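Local coordinates for protein DR2417 (Deinococcus radiodurans, PDB 4XWW) that probably degrades and matures RNA as a homodimeric, metal-dependent RNase J with 5'-3' exonuclease and possibly endonuclease activity, at residues D530-M535 / L553-V558. Residues are numbered along the deposited sequence; the frame is centred on the assembly and turned at random.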
loop_
_atom_site.group_PDB
_atom_site.type_symbol
_atom_site.label_atom_id
_atom_site.label_comp_id
_atom_site.label_asym_id
_atom_site.label_seq_id
_atom_site.Cartn_x
_atom_site.Cartn_y
_atom_site.Cartn_z
ATOM N N ASP A 530 10.137 39.932 -12.595
ATOM C CA ASP A 530 8.743 40.043 -13.009
ATOM C C ASP A 530 8.493 39.309 -14.327
ATOM O O ASP A 530 7.422 38.737 -14.533
ATOM C CB ASP A 530 8.333 41.513 -13.140
ATOM N N VAL A 531 9.487 39.316 -15.213
ATOM C CA VAL A 531 9.332 38.710 -16.533
ATOM C C VAL A 531 9.321 37.181 -16.486
ATOM O O VAL A 531 8.541 36.548 -17.200
ATOM C CB VAL A 531 10.442 39.163 -17.498
ATOM C CG1 VAL A 531 10.052 38.832 -18.934
ATOM C CG2 VAL A 531 10.697 40.656 -17.351
ATOM N N ARG A 532 10.184 36.592 -15.658
ATOM C CA ARG A 532 10.234 35.135 -15.516
ATOM C C ARG A 532 8.881 34.628 -15.052
ATOM O O ARG A 532 8.413 33.577 -15.491
ATOM C CB ARG A 532 11.345 34.704 -14.537
ATOM C CG ARG A 532 10.918 34.487 -13.094
ATOM C CD ARG A 532 11.994 34.917 -12.111
ATOM N NE ARG A 532 12.853 33.816 -11.686
ATOM C CZ ARG A 532 13.756 33.911 -10.711
ATOM N NH1 ARG A 532 14.502 32.862 -10.383
ATOM N NH2 ARG A 532 13.912 35.057 -10.061
ATOM N N ASP A 533 8.244 35.408 -14.185
ATOM C CA ASP A 533 6.953 35.047 -13.625
ATOM C C ASP A 533 5.891 35.059 -14.710
ATOM O O ASP A 533 5.009 34.201 -14.737
ATOM C CB ASP A 533 6.580 36.003 -12.492
ATOM C CG ASP A 533 7.381 35.750 -11.227
ATOM O OD1 ASP A 533 8.265 34.866 -11.246
ATOM O OD2 ASP A 533 7.131 36.437 -10.215
ATOM N N ASP A 534 5.988 36.031 -15.611
ATOM C CA ASP A 534 5.040 36.149 -16.711
ATOM C C ASP A 534 5.138 34.964 -17.671
ATOM O O ASP A 534 4.121 34.493 -18.183
ATOM C CB ASP A 534 5.257 37.459 -17.458
ATOM N N MET A 535 6.355 34.482 -17.917
ATOM C CA MET A 535 6.526 33.371 -18.850
ATOM C C MET A 535 6.214 32.030 -18.180
ATOM O O MET A 535 5.755 31.101 -18.837
ATOM C CB MET A 535 7.937 33.370 -19.470
ATOM C CG MET A 535 9.090 33.002 -18.552
ATOM S SD MET A 535 10.488 32.412 -19.538
ATOM C CE MET A 535 11.810 32.385 -18.330
ATOM N N LEU A 553 7.564 23.689 -13.113
ATOM C CA LEU A 553 8.157 24.662 -14.027
ATOM C C LEU A 553 9.239 25.505 -13.380
ATOM O O LEU A 553 8.979 26.245 -12.438
ATOM C CB LEU A 553 7.079 25.609 -14.540
ATOM C CG LEU A 553 6.049 25.012 -15.483
ATOM C CD1 LEU A 553 4.783 25.849 -15.484
ATOM C CD2 LEU A 553 6.645 24.914 -16.876
ATOM N N ILE A 554 10.438 25.433 -13.940
ATOM C CA ILE A 554 11.552 26.220 -13.459
ATOM C C ILE A 554 11.958 27.215 -14.540
ATOM O O ILE A 554 12.659 26.868 -15.485
ATOM C CB ILE A 554 12.734 25.296 -13.145
ATOM C CG1 ILE A 554 12.394 24.412 -11.945
ATOM C CG2 ILE A 554 13.998 26.094 -12.886
ATOM C CD1 ILE A 554 13.518 23.500 -11.522
ATOM N N PRO A 555 11.555 28.465 -14.380
ATOM C CA PRO A 555 11.911 29.473 -15.380
ATOM C C PRO A 555 13.164 30.275 -15.016
ATOM O O PRO A 555 13.345 30.636 -13.854
ATOM C CB PRO A 555 10.673 30.369 -15.416
ATOM C CG PRO A 555 10.132 30.299 -14.030
ATOM C CD PRO A 555 10.495 28.938 -13.473
ATOM N N MET A 556 14.017 30.538 -16.009
ATOM C CA MET A 556 15.233 31.341 -15.829
ATOM C C MET A 556 15.352 32.429 -16.907
ATOM O O MET A 556 15.248 32.132 -18.092
ATOM C CB MET A 556 16.480 30.447 -15.861
ATOM C CG MET A 556 16.354 29.136 -15.105
ATOM S SD MET A 556 17.933 28.283 -14.906
ATOM C CE MET A 556 18.655 28.488 -16.533
ATOM N N ILE A 557 15.605 33.671 -16.504
ATOM C CA ILE A 557 15.711 34.775 -17.463
ATOM C C ILE A 557 17.159 35.175 -17.778
ATOM O O ILE A 557 17.407 36.037 -18.616
ATOM C CB ILE A 557 14.904 36.003 -16.984
ATOM C CG1 ILE A 557 13.427 35.641 -16.853
ATOM C CG2 ILE A 557 15.056 37.180 -17.937
ATOM C CD1 ILE A 557 12.694 35.594 -18.176
ATOM N N VAL A 558 18.119 34.534 -17.123
ATOM C CA VAL A 558 19.516 34.908 -17.284
ATOM C C VAL A 558 20.284 33.871 -18.099
ATOM O O VAL A 558 20.384 32.717 -17.694
ATOM C CB VAL A 558 20.176 35.070 -15.894
ATOM C CG1 VAL A 558 21.693 35.181 -15.991
ATOM C CG2 VAL A 558 19.590 36.269 -15.166
#
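Ile557, the first residue after strand 552-556, lays its longer branch against Val531, Arg532 and Met535 near the start of helix 528-547. From its CB, chi1 of -61° sets CG1 anti to the carbonyl carbon, and CG1 touches the root of Arg532, coming within 3.3 Å of Arg532 CB. The next torsion, chi2 of -78°, bends the branch, and CD1 ends among helix atoms: Ile557 CD1 lies 3.7 Å from Arg532 CA, and Val531 CG1 stands 4.2 Å from it. On another side CD1 meets Met535 CE at 3.3 Å, tighter than usual for two carbons. The Met535 and Ile557 side chains run in opposing senses. The sulfur of Met535 lies near CD1 as well as CE. Met535 CE also packs on Pro555 CB, 3.7 Å away, and approaches the carbonyl oxygen of Met556.

This is the C-terminal domain of RNase J, where a three-stranded sheet is packed against helices 504-523 and 528-547. Strand 552-556 forms one edge of the sheet within the chain, paired parallel with 479-485, and segment 530-535 runs at 141° to residues 553-556, closer to antiparallel than to parallel. Pro555 and Ile557 face that helix. Met556 points away from it, to the opposite face of the sheet, where it packs on Thr483 of the second subunit, while Ile554 touches Arg497 of that subunit. Met535 also touches Ala517 and Val518 of helix 504-523.

Further out, the Arg532 chain bends at chi2 and chi3, and its guanidinium comes edge-on to the Pro555 carbonyl; at 3.9 Å from Arg532 NE to Pro555 O this remains a loose polar approach at the exposed border of the packing.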